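Long-range contacts in anastral spindle 2, SAS 4 (Drosophila melanogaster, PDB 4BY2), which fuses the proline-rich motif of Ana2 to the TCP domain of Sas-4, a centriole-assembly protein that probably serves as a tubulin-binding adaptor: residues A[91-95]-A[107-111]; A[81-85]-A[97-101]; A[129-133]-A[144-148]; A[17-21]-A[137-143]; A[168-172]-A[183-187]. All coordinates share one frame; numbering follows the deposited sequence.

Interaction 1 of 5, residues A[91-95]-A[107-111]; sequences DGMNL and TNIRE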
# COMPACT_ATOMS: atom_id res chain seq x y z
N ASP A 91 23.75 10.06 9.70
CA ASP A 91 24.25 9.43 8.47
C ASP A 91 23.56 9.95 7.20
O ASP A 91 24.11 9.83 6.10
CB ASP A 91 24.12 7.90 8.57
CG ASP A 91 22.86 7.44 9.29
OD1 ASP A 91 21.78 7.44 8.66
OD2 ASP A 91 22.95 7.07 10.48
N GLY A 92 22.35 10.50 7.36
CA GLY A 92 21.54 11.03 6.27
C GLY A 92 20.84 9.96 5.46
O GLY A 92 20.52 10.19 4.29
N MET A 93 20.60 8.78 6.07
CA MET A 93 19.96 7.62 5.44
C MET A 93 18.50 7.47 5.87
O MET A 93 17.68 7.01 5.08
CB MET A 93 20.74 6.32 5.74
CG MET A 93 22.20 6.36 5.33
SD MET A 93 22.47 6.41 3.55
CE MET A 93 22.46 4.68 3.17
N ASN A 94 18.19 7.84 7.13
CA ASN A 94 16.84 7.79 7.69
C ASN A 94 16.26 9.20 7.91
O ASN A 94 16.80 9.98 8.70
CB ASN A 94 16.81 6.95 8.97
CG ASN A 94 17.00 5.47 8.73
OD1 ASN A 94 17.99 5.02 8.12
ND2 ASN A 94 16.07 4.66 9.21
N LEU A 95 15.19 9.52 7.18
CA LEU A 95 14.51 10.82 7.23
C LEU A 95 13.05 10.65 7.65
O LEU A 95 12.45 9.63 7.35
CB LEU A 95 14.55 11.49 5.84
CG LEU A 95 15.92 11.78 5.24
CD1 LEU A 95 16.30 10.72 4.21
CD2 LEU A 95 15.94 13.13 4.57
N THR A 107 11.54 8.10 5.20
CA THR A 107 12.39 7.76 4.06
C THR A 107 13.62 7.01 4.55
O THR A 107 14.51 7.60 5.17
CB THR A 107 12.73 9.01 3.21
OG1 THR A 107 11.53 9.72 2.90
CG2 THR A 107 13.47 8.67 1.92
N ASN A 108 13.66 5.68 4.30
CA ASN A 108 14.75 4.79 4.67
C ASN A 108 15.55 4.47 3.41
O ASN A 108 15.08 3.70 2.56
CB ASN A 108 14.20 3.50 5.31
CG ASN A 108 13.14 3.72 6.36
OD1 ASN A 108 11.95 3.92 6.06
ND2 ASN A 108 13.53 3.65 7.62
N ILE A 109 16.73 5.10 3.26
CA ILE A 109 17.60 4.92 2.09
C ILE A 109 18.29 3.54 2.13
O ILE A 109 18.52 2.94 1.08
CB ILE A 109 18.59 6.12 1.92
CG1 ILE A 109 17.81 7.43 1.65
CG2 ILE A 109 19.63 5.87 0.81
CD1 ILE A 109 18.56 8.72 1.91
N ARG A 110 18.57 3.02 3.35
CA ARG A 110 19.20 1.71 3.53
C ARG A 110 18.25 0.57 3.16
O ARG A 110 18.67 -0.41 2.53
CB ARG A 110 19.74 1.54 4.95
CG ARG A 110 21.25 1.59 5.03
CD ARG A 110 21.76 1.33 6.43
NE ARG A 110 21.76 2.53 7.26
CZ ARG A 110 22.79 3.37 7.37
NH1 ARG A 110 23.91 3.16 6.68
NH2 ARG A 110 22.71 4.42 8.16
N GLU A 111 16.96 0.72 3.52
CA GLU A 111 15.92 -0.27 3.25
C GLU A 111 15.20 -0.01 1.91
O GLU A 111 14.42 -0.85 1.46
CB GLU A 111 14.91 -0.35 4.41
CG GLU A 111 15.52 -0.71 5.76
CD GLU A 111 15.85 0.47 6.67
OE1 GLU A 111 16.57 1.39 6.22
OE2 GLU A 111 15.42 0.44 7.84
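OD1 of D91 is gripped by three groups. NH2 of R110 makes a salt bridge to it at 3.2 Å, the backbone N of M93 donates to its anti lone pair and so closes an Asx turn, and the hydroxyl of S89 adds a further hydrogen bond. The carboxylate and guanidinium planes stand 70° apart, so the pair is not a flat two-toothed one, and OD2 of D91 sits at the edge of the guanidinium, in its plane. R110 comes back to D91 because its chain bends at chi3 (-84°). One face of its guanidinium is covered near the rim by CG of M93, 3.4 Å above the plane. The M93 chain, itself bent twice, carries CE on to CG2 of I109, 3.9 Å away, and against the aliphatic part of R110.

The backbones pair beneath these side chains. N of I109 bonds to O of M93 at 2.8 Å and almost straight (171°), and L95 and T107 exchange two hydrogen bonds, N of L95 to O of T107 and N of T107 to O of L95. Between them N94 and N108 form a non-hydrogen-bonded pair, with the CA-H of N94 turned to O of T107. On the other face CD1 of L95 touches CD1 of I109 at 3.8 Å, while L95 also packs on K86 and I88 of strand 85-88. The contact lies wholly in the Sas-4 part and forms the open end of the beta hairpin 94-98/104-108, one step in the antiparallel meander of the TCP domain.

Interaction 2 of 5, residues A[81-85]-A[97-101]; sequences PNGNL and MLYFN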
# COMPACT_ATOMS: atom_id res chain seq x y z
N PRO A 81 8.16 26.99 8.27
CA PRO A 81 7.15 27.98 8.70
C PRO A 81 5.71 27.48 8.75
O PRO A 81 4.94 27.91 9.61
CB PRO A 81 7.31 29.13 7.70
CG PRO A 81 8.65 28.93 7.08
CD PRO A 81 8.85 27.45 7.04
N ASN A 82 5.35 26.56 7.83
CA ASN A 82 4.01 25.94 7.72
C ASN A 82 3.62 25.07 8.92
O ASN A 82 2.43 24.87 9.18
CB ASN A 82 3.88 25.16 6.40
CG ASN A 82 5.09 24.32 6.05
OD1 ASN A 82 5.65 23.60 6.88
ND2 ASN A 82 5.51 24.39 4.80
N GLY A 83 4.62 24.55 9.64
CA GLY A 83 4.43 23.71 10.82
C GLY A 83 5.12 22.36 10.74
O GLY A 83 5.10 21.60 11.71
N ASN A 84 5.75 22.05 9.58
CA ASN A 84 6.46 20.80 9.34
C ASN A 84 7.77 20.70 10.10
O ASN A 84 8.46 21.71 10.28
CB ASN A 84 6.71 20.58 7.84
CG ASN A 84 5.47 20.42 6.99
OD1 ASN A 84 4.33 20.38 7.47
ND2 ASN A 84 5.67 20.34 5.68
N LEU A 85 8.13 19.47 10.51
CA LEU A 85 9.37 19.16 11.21
C LEU A 85 10.07 17.99 10.49
O LEU A 85 9.61 16.85 10.57
CB LEU A 85 9.11 18.86 12.70
CG LEU A 85 10.30 18.36 13.56
CD1 LEU A 85 11.47 19.35 13.57
CD2 LEU A 85 9.85 18.05 14.98
N MET A 97 9.45 13.31 7.95
CA MET A 97 8.76 14.59 7.85
C MET A 97 7.47 14.52 8.67
O MET A 97 6.57 13.76 8.34
CB MET A 97 8.46 14.93 6.37
CG MET A 97 7.78 16.28 6.17
SD MET A 97 8.88 17.72 6.22
CE MET A 97 9.52 17.70 4.56
N LEU A 98 7.42 15.31 9.76
CA LEU A 98 6.26 15.41 10.65
C LEU A 98 5.44 16.62 10.20
O LEU A 98 5.75 17.75 10.56
CB LEU A 98 6.70 15.54 12.12
CG LEU A 98 7.32 14.30 12.77
CD1 LEU A 98 8.84 14.42 12.85
CD2 LEU A 98 6.76 14.08 14.16
N TYR A 99 4.42 16.37 9.35
CA TYR A 99 3.55 17.40 8.79
C TYR A 99 2.64 18.06 9.84
O TYR A 99 2.42 17.48 10.91
CB TYR A 99 2.69 16.85 7.64
CG TYR A 99 3.48 16.39 6.42
CD1 TYR A 99 3.80 17.28 5.40
CD2 TYR A 99 3.84 15.06 6.26
CE1 TYR A 99 4.50 16.87 4.27
CE2 TYR A 99 4.54 14.63 5.14
CZ TYR A 99 4.87 15.54 4.14
OH TYR A 99 5.56 15.12 3.03
N PHE A 100 2.12 19.26 9.52
CA PHE A 100 1.21 20.05 10.36
C PHE A 100 -0.10 19.32 10.69
O PHE A 100 -0.62 19.47 11.80
CB PHE A 100 0.93 21.43 9.72
CG PHE A 100 0.47 21.40 8.27
CD1 PHE A 100 -0.88 21.33 7.95
CD2 PHE A 100 1.39 21.49 7.23
CE1 PHE A 100 -1.30 21.31 6.62
CE2 PHE A 100 0.97 21.48 5.90
CZ PHE A 100 -0.37 21.39 5.60
N ASN A 101 -0.60 18.50 9.73
CA ASN A 101 -1.84 17.72 9.87
C ASN A 101 -1.63 16.34 10.56
O ASN A 101 -2.50 15.47 10.44
CB ASN A 101 -2.53 17.57 8.49
CG ASN A 101 -1.76 16.78 7.45
OD1 ASN A 101 -0.55 16.58 7.53
ND2 ASN A 101 -2.46 16.34 6.42
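L85 and L98 form an antiparallel hydrogen-bonded pair, N of L98 to O of L85 at 2.8 Å and N of L85 to O of L98 at 2.9 Å. Regular strand pairing stops there, yet the backbones remain alongside each other as far as G83 and F100. An Asx turn, in which OD1 of N82 accepts from N of N84, shapes the first segment, with G83 at positive phi in its middle.

N84 carries the side-chain contact. Its OD1 takes a bent hydrogen bond (139°) from the backbone N of F100 at 3.2 Å. The amide runs alongside the F100 ring, their planes only 5° apart, with OD1 at the ring edge. Against Y99 it is turned 85°, and ND2 approaches CD1 of that ring to 3.6 Å. SD of M97 touches CB of N84 at 3.9 Å, while CG of M97 covers one face of the Y99 ring. ND2 of N84 is also bound, by O of M12 in the fused Ana2 part, and F100 packs on P14 there. The two segments form the open end of the antiparallel hairpin of strands 85-88 and 94-98, in the Sas-4 part.

Interaction 3 of 5, residues A[129-133]-A[144-148]; sequences LDGLE and HRRKD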
# COMPACT_ATOMS: atom_id res chain seq x y z
N LEU A 129 11.56 -0.12 -3.57
CA LEU A 129 12.48 0.14 -4.68
C LEU A 129 12.06 -0.55 -5.99
O LEU A 129 12.20 0.05 -7.06
CB LEU A 129 13.89 -0.31 -4.27
CG LEU A 129 15.05 0.39 -4.96
CD1 LEU A 129 16.10 0.84 -3.95
CD2 LEU A 129 15.68 -0.50 -6.03
N ASP A 130 11.52 -1.78 -5.91
CA ASP A 130 11.08 -2.59 -7.06
C ASP A 130 9.78 -2.11 -7.73
O ASP A 130 9.43 -2.59 -8.81
CB ASP A 130 10.97 -4.08 -6.67
CG ASP A 130 9.90 -4.45 -5.66
OD1 ASP A 130 9.35 -3.54 -4.99
OD2 ASP A 130 9.61 -5.66 -5.51
N GLY A 131 9.08 -1.17 -7.08
CA GLY A 131 7.84 -0.60 -7.59
C GLY A 131 6.59 -0.97 -6.81
O GLY A 131 5.52 -0.42 -7.07
N LEU A 132 6.72 -1.91 -5.84
CA LEU A 132 5.60 -2.36 -5.01
C LEU A 132 5.12 -1.29 -4.03
O LEU A 132 5.93 -0.66 -3.35
CB LEU A 132 5.94 -3.69 -4.29
CG LEU A 132 4.90 -4.26 -3.30
CD1 LEU A 132 3.69 -4.86 -4.02
CD2 LEU A 132 5.51 -5.29 -2.40
N GLU A 133 3.80 -1.09 -3.98
CA GLU A 133 3.13 -0.16 -3.09
C GLU A 133 2.11 -0.93 -2.25
O GLU A 133 1.26 -1.63 -2.79
CB GLU A 133 2.46 0.98 -3.87
CG GLU A 133 3.40 2.14 -4.15
CD GLU A 133 3.02 3.04 -5.31
OE1 GLU A 133 1.85 3.48 -5.37
OE2 GLU A 133 3.90 3.31 -6.16
N HIS A 144 -1.93 -4.39 -2.43
CA HIS A 144 -0.60 -4.52 -3.04
C HIS A 144 -0.67 -4.13 -4.51
O HIS A 144 -1.47 -4.71 -5.26
CB HIS A 144 -0.07 -5.96 -2.91
CG HIS A 144 0.01 -6.46 -1.50
ND1 HIS A 144 1.22 -6.67 -0.89
CD2 HIS A 144 -0.98 -6.80 -0.64
CE1 HIS A 144 0.94 -7.12 0.33
NE2 HIS A 144 -0.38 -7.21 0.52
N ARG A 145 0.15 -3.15 -4.92
CA ARG A 145 0.19 -2.67 -6.31
C ARG A 145 1.61 -2.69 -6.87
O ARG A 145 2.49 -2.00 -6.34
CB ARG A 145 -0.47 -1.29 -6.44
CG ARG A 145 -1.99 -1.33 -6.40
CD ARG A 145 -2.59 0.05 -6.27
NE ARG A 145 -4.04 0.03 -6.45
CZ ARG A 145 -4.93 -0.06 -5.46
NH1 ARG A 145 -4.52 -0.11 -4.20
NH2 ARG A 145 -6.23 -0.08 -5.72
N ARG A 146 1.84 -3.50 -7.91
CA ARG A 146 3.14 -3.67 -8.57
C ARG A 146 3.28 -2.81 -9.83
O ARG A 146 2.29 -2.23 -10.30
CB ARG A 146 3.40 -5.16 -8.88
CG ARG A 146 3.70 -5.99 -7.63
CD ARG A 146 3.39 -7.46 -7.84
NE ARG A 146 2.49 -7.97 -6.81
CZ ARG A 146 2.88 -8.63 -5.72
NH1 ARG A 146 4.16 -8.87 -5.51
NH2 ARG A 146 1.98 -9.06 -4.84
N LYS A 147 4.52 -2.71 -10.37
CA LYS A 147 4.88 -1.93 -11.56
C LYS A 147 4.14 -2.37 -12.83
O LYS A 147 3.75 -1.51 -13.63
CB LYS A 147 6.40 -1.96 -11.79
CG LYS A 147 7.12 -0.71 -11.32
CD LYS A 147 8.62 -0.79 -11.59
CE LYS A 147 9.36 0.40 -11.04
NZ LYS A 147 10.83 0.26 -11.20
N ASP A 148 3.96 -3.69 -13.02
CA ASP A 148 3.28 -4.30 -14.17
C ASP A 148 1.81 -3.87 -14.32
O ASP A 148 1.34 -3.69 -15.44
CB ASP A 148 3.41 -5.84 -14.17
CG ASP A 148 3.11 -6.54 -12.85
OD1 ASP A 148 2.30 -6.00 -12.06
OD2 ASP A 148 3.65 -7.64 -12.62
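L132 lays CD1 over the centre of the R146 guanidinium, 4.2 Å above its plane, and the same methyl meets CG of R146 at 3.8 Å. The two side chains run side by side and point the same way. With CG of L132 anti to its own nitrogen (chi1 176°), CD1 also arrives at the edge of the H144 ring, near its plane, where CB of H144 is 4.1 Å away. H144 in turn meets the ring of H154, and the guanidinium of R146 makes a long, weak ion pair with E152.

Beside the loop at 130-131, K147 stretches out beyond CG: its CG lies 3.8 Å from CA of G131 and its CD 3.4 Å from O of D130. The methylene chain, rather than the ammonium, lies against this carbonyl; NZ of K147 is 4.0 Å from O of D130. G131 has phi 111°, a conformation in which a beta carbon would press on the carbonyl of D130. OD1 of D130 accepts from N of L132, which comes from above the carboxylate plane.

E133 and R145 bond to each other through their backbones, N of E133 to O of R145 and N of R145 to O of E133, each at 2.8 Å. Their charged ends do not meet; the guanidinium of R145 instead makes a salt bridge with E143. The CA-H of L132 is turned to O of R145, and that of H144 to O of E133. Within the Sas-4 part, this is an Asx turn set at the open end of the hairpin of strands 133-136 and 142-145, a step of the antiparallel TCP meander.

Interaction 4 of 5, residues A[17-21]-A[137-143]; sequences APRPS and FPNGQTE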
# COMPACT_ATOMS: atom_id res chain seq x y z
N ALA A 17 -5.39 11.46 1.15
CA ALA A 17 -5.71 10.17 1.77
C ALA A 17 -6.51 9.23 0.87
O ALA A 17 -7.56 9.63 0.35
CB ALA A 17 -6.43 10.38 3.10
N PRO A 18 -6.04 7.98 0.66
CA PRO A 18 -6.78 7.05 -0.21
C PRO A 18 -8.00 6.42 0.45
O PRO A 18 -8.19 6.48 1.67
CB PRO A 18 -5.72 6.00 -0.56
CG PRO A 18 -4.83 5.98 0.61
CD PRO A 18 -4.80 7.36 1.18
N ARG A 19 -8.83 5.80 -0.39
CA ARG A 19 -10.06 5.11 -0.03
C ARG A 19 -9.87 3.61 -0.30
O ARG A 19 -9.30 3.27 -1.35
CB ARG A 19 -11.20 5.67 -0.90
CG ARG A 19 -12.61 5.41 -0.39
CD ARG A 19 -13.55 4.98 -1.52
NE ARG A 19 -13.81 6.06 -2.47
CZ ARG A 19 -14.93 6.77 -2.51
NH1 ARG A 19 -15.91 6.53 -1.65
NH2 ARG A 19 -15.08 7.73 -3.42
N PRO A 20 -10.30 2.68 0.59
CA PRO A 20 -10.13 1.24 0.29
C PRO A 20 -11.00 0.78 -0.87
O PRO A 20 -12.07 1.36 -1.12
CB PRO A 20 -10.53 0.56 1.60
CG PRO A 20 -11.47 1.51 2.24
CD PRO A 20 -10.99 2.88 1.89
N SER A 21 -10.55 -0.26 -1.59
CA SER A 21 -11.26 -0.84 -2.73
C SER A 21 -12.51 -1.58 -2.26
O SER A 21 -12.45 -2.32 -1.27
CB SER A 21 -10.36 -1.76 -3.54
OG SER A 21 -10.98 -2.16 -4.75
N PHE A 137 -5.01 -0.50 5.80
CA PHE A 137 -6.20 0.13 6.37
C PHE A 137 -6.47 -0.32 7.82
O PHE A 137 -6.04 -1.42 8.18
CB PHE A 137 -7.41 -0.07 5.44
CG PHE A 137 -7.26 0.65 4.12
CD1 PHE A 137 -7.56 2.00 4.01
CD2 PHE A 137 -6.80 -0.02 3.00
CE1 PHE A 137 -7.40 2.67 2.80
CE2 PHE A 137 -6.65 0.65 1.78
CZ PHE A 137 -6.94 1.99 1.69
N PRO A 138 -7.15 0.49 8.67
CA PRO A 138 -7.36 0.09 10.09
C PRO A 138 -8.10 -1.22 10.35
O PRO A 138 -7.94 -1.79 11.43
CB PRO A 138 -8.13 1.28 10.69
CG PRO A 138 -7.86 2.41 9.79
CD PRO A 138 -7.69 1.85 8.42
N ASN A 139 -8.92 -1.69 9.39
CA ASN A 139 -9.69 -2.94 9.50
C ASN A 139 -8.90 -4.20 9.15
O ASN A 139 -9.45 -5.30 9.22
CB ASN A 139 -10.98 -2.85 8.66
CG ASN A 139 -10.77 -2.68 7.17
OD1 ASN A 139 -9.68 -2.35 6.68
ND2 ASN A 139 -11.83 -2.90 6.41
N GLY A 140 -7.64 -4.03 8.78
CA GLY A 140 -6.76 -5.12 8.39
C GLY A 140 -6.65 -5.31 6.89
O GLY A 140 -5.90 -6.19 6.44
N GLN A 141 -7.38 -4.49 6.09
CA GLN A 141 -7.33 -4.58 4.63
C GLN A 141 -6.01 -4.05 4.08
O GLN A 141 -5.62 -2.92 4.38
CB GLN A 141 -8.54 -3.89 3.97
CG GLN A 141 -8.71 -4.27 2.50
CD GLN A 141 -9.88 -3.58 1.84
OE1 GLN A 141 -11.03 -3.71 2.26
NE2 GLN A 141 -9.61 -2.89 0.75
N THR A 142 -5.31 -4.88 3.30
CA THR A 142 -4.02 -4.57 2.71
C THR A 142 -4.09 -4.64 1.18
O THR A 142 -4.54 -5.64 0.63
CB THR A 142 -2.93 -5.45 3.35
OG1 THR A 142 -3.01 -5.34 4.77
CG2 THR A 142 -1.53 -5.05 2.91
N GLU A 143 -3.65 -3.57 0.49
CA GLU A 143 -3.68 -3.48 -0.97
C GLU A 143 -2.26 -3.43 -1.54
O GLU A 143 -1.48 -2.56 -1.17
CB GLU A 143 -4.50 -2.27 -1.44
CG GLU A 143 -5.82 -2.10 -0.70
CD GLU A 143 -6.84 -1.14 -1.29
OE1 GLU A 143 -6.45 -0.21 -2.04
OE2 GLU A 143 -8.04 -1.31 -0.98
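The ring of F137 has CB of P20 over the centre of one face, 3.8 Å from the centroid and 6° off the ring normal, a clear CH-pi contact. O of P18 lies at the ring edge, near the plane and 4.1 Å from CE1, and CG of E143 is also at the edge, in plane. CD of P20 closes on CE1 of F137 at 3.7 Å. A leucine in place of F137 would probably deprive P20 of the flat face it rests on and leave the proline less firmly placed.

Next to the ring, N of S21 donates to the syn lone pair of OE2 of E143 at 2.8 Å and nearly straight (176°). NE2 of Q141 adds a weak bond to OE2 of E143, so two donors meet one carboxylate oxygen. Extended beyond CG, Q141 also brings NE2 to within 3.7 Å of CB of P20. F137 opens the type I turn that ends at G140. The contact joins the fused Ana2 part, residues 17-21, to the Sas-4 part: P18 touches L135 of strand 133-136 and Y118 of strand 113-118, and S21, Q141 and E143 touch I153 of strand 151-154.

Interaction 5 of 5, residues A[168-172]-A[183-187]; sequences TEKLE and VQLRN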
# COMPACT_ATOMS: atom_id res chain seq x y z
N THR A 168 -6.52 -10.20 -19.81
CA THR A 168 -7.97 -10.01 -19.76
C THR A 168 -8.72 -11.17 -20.48
O THR A 168 -9.66 -10.96 -21.25
CB THR A 168 -8.42 -8.60 -20.18
OG1 THR A 168 -7.42 -7.65 -19.81
CG2 THR A 168 -9.75 -8.19 -19.52
N GLU A 169 -8.25 -12.40 -20.23
CA GLU A 169 -8.83 -13.67 -20.64
C GLU A 169 -9.70 -13.95 -19.42
O GLU A 169 -10.90 -14.23 -19.54
CB GLU A 169 -7.74 -14.75 -20.75
CG GLU A 169 -8.08 -15.90 -21.68
CD GLU A 169 -7.64 -15.62 -23.11
OE1 GLU A 169 -6.42 -15.66 -23.37
OE2 GLU A 169 -8.52 -15.31 -23.95
N LYS A 170 -9.08 -13.74 -18.23
CA LYS A 170 -9.62 -13.84 -16.88
C LYS A 170 -9.75 -12.43 -16.28
O LYS A 170 -8.76 -11.69 -16.18
CB LYS A 170 -8.76 -14.76 -15.98
CG LYS A 170 -7.24 -14.47 -16.02
CD LYS A 170 -6.50 -15.15 -14.89
CE LYS A 170 -6.03 -16.53 -15.27
NZ LYS A 170 -5.17 -17.13 -14.23
N LEU A 171 -10.98 -12.03 -15.94
CA LEU A 171 -11.30 -10.71 -15.38
C LEU A 171 -10.73 -10.50 -13.97
O LEU A 171 -9.99 -9.54 -13.75
CB LEU A 171 -12.81 -10.49 -15.40
CG LEU A 171 -13.27 -9.06 -15.19
CD1 LEU A 171 -13.56 -8.39 -16.52
CD2 LEU A 171 -14.48 -9.00 -14.28
N GLU A 172 -11.10 -11.37 -13.01
CA GLU A 172 -10.68 -11.31 -11.61
C GLU A 172 -10.49 -12.72 -11.04
O GLU A 172 -11.22 -13.64 -11.42
CB GLU A 172 -11.73 -10.56 -10.77
CG GLU A 172 -11.73 -9.05 -10.91
CD GLU A 172 -13.06 -8.36 -10.64
OE1 GLU A 172 -13.90 -8.93 -9.91
OE2 GLU A 172 -13.26 -7.25 -11.19
N VAL A 183 -12.06 -18.25 -10.54
CA VAL A 183 -11.52 -17.54 -11.70
C VAL A 183 -12.66 -17.05 -12.59
O VAL A 183 -13.33 -17.85 -13.23
CB VAL A 183 -10.48 -18.39 -12.51
CG1 VAL A 183 -9.81 -17.55 -13.59
CG2 VAL A 183 -9.44 -19.02 -11.60
N GLN A 184 -12.88 -15.73 -12.60
CA GLN A 184 -13.90 -15.08 -13.43
C GLN A 184 -13.22 -14.74 -14.76
O GLN A 184 -12.09 -14.27 -14.76
CB GLN A 184 -14.44 -13.82 -12.73
CG GLN A 184 -15.47 -13.00 -13.54
CD GLN A 184 -16.77 -13.72 -13.75
OE1 GLN A 184 -17.59 -13.87 -12.84
NE2 GLN A 184 -17.02 -14.15 -14.98
N LEU A 185 -13.90 -15.03 -15.88
CA LEU A 185 -13.38 -14.78 -17.23
C LEU A 185 -14.03 -13.52 -17.83
O LEU A 185 -15.07 -13.08 -17.33
CB LEU A 185 -13.61 -16.01 -18.15
CG LEU A 185 -12.80 -17.32 -17.94
CD1 LEU A 185 -11.31 -17.14 -18.12
CD2 LEU A 185 -13.11 -18.03 -16.64
N ARG A 186 -13.42 -12.95 -18.88
CA ARG A 186 -13.92 -11.75 -19.57
C ARG A 186 -15.24 -12.03 -20.30
O ARG A 186 -16.17 -11.22 -20.22
CB ARG A 186 -12.86 -11.24 -20.56
CG ARG A 186 -13.10 -9.82 -21.08
CD ARG A 186 -12.47 -9.66 -22.45
NE ARG A 186 -12.37 -8.27 -22.87
CZ ARG A 186 -11.51 -7.82 -23.78
NH1 ARG A 186 -10.64 -8.66 -24.35
NH2 ARG A 186 -11.48 -6.54 -24.11
N ASN A 187 -15.33 -13.20 -20.99
CA ASN A 187 -16.50 -13.65 -21.74
C ASN A 187 -17.74 -13.97 -20.87
O ASN A 187 -18.83 -14.19 -21.40
CB ASN A 187 -16.15 -14.83 -22.67
CG ASN A 187 -15.35 -15.94 -22.03
OD1 ASN A 187 -15.52 -16.28 -20.85
ND2 ASN A 187 -14.46 -16.55 -22.80
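A classic beta bulge fits this meeting of 168-172 with 183-187: L171 and E172 both lie opposite Q184. N of Q184 bonds to O of E172 at 2.9 Å, nearly in line with the carbonyl (174°), whereas N of L171 reaches O of Q184 by a weak bond bent to 122°. Further along, N of R186 donates to O of E169, from above the carbonyl plane, at 2.9 Å.

The side chain of Q184 bends at chi2 (67°) and turns back on its own strand. There NE2 donates to O of L185 at 3.2 Å, with the acceptor close to the amide plane, and OE1 takes a bond from NZ of K190. Its CG lies alongside L171, 4.1 Å from CB of that leucine, the two chains pointing the same way. An alanine at Q184 is likely to leave NZ of K190 without this acceptor and to open a gap beside L171.

Beyond the bulge, R186 runs out extended, its CB 3.3 Å from O of T168 and its CG 4.0 Å from CG2 of T168, and that methyl lies over one face of the guanidinium. CD1 of L185 meets O of E169. CB of K170 touches CG1 of V183 at 3.8 Å, while its ammonium leads away to a salt bridge with E173. All of this lies in the Sas-4 part, in the hairpin of strands 170-175 and 181-185; V183 and L185 go on to pack on I191 of strand 190-193, with which V183 also shares backbone bonds.

How the interactions relate
The five contacts follow the antiparallel meander of the chain. Interactions 1 and 2 both use strand 94-98, at its two ends, with centres about 19 Å apart, and their segments alternate along the sequence. Interactions 3 and 4 share strand 142-145 in the same crossing way, about 16 Å between centres. Interaction 4 alone joins residues of the two fused parts, residues 17-21 of the Ana2 part and 137-143 of the Sas-4 part, and its loop encloses interactions 1 and 2 in the sequence. Interaction 5 lies in a later hairpin, its centre about 42 Å from that of interaction 1 and on the opposite side of the chain's centre. Between interactions 3 and 5 the nearest atoms are about 11 Å apart.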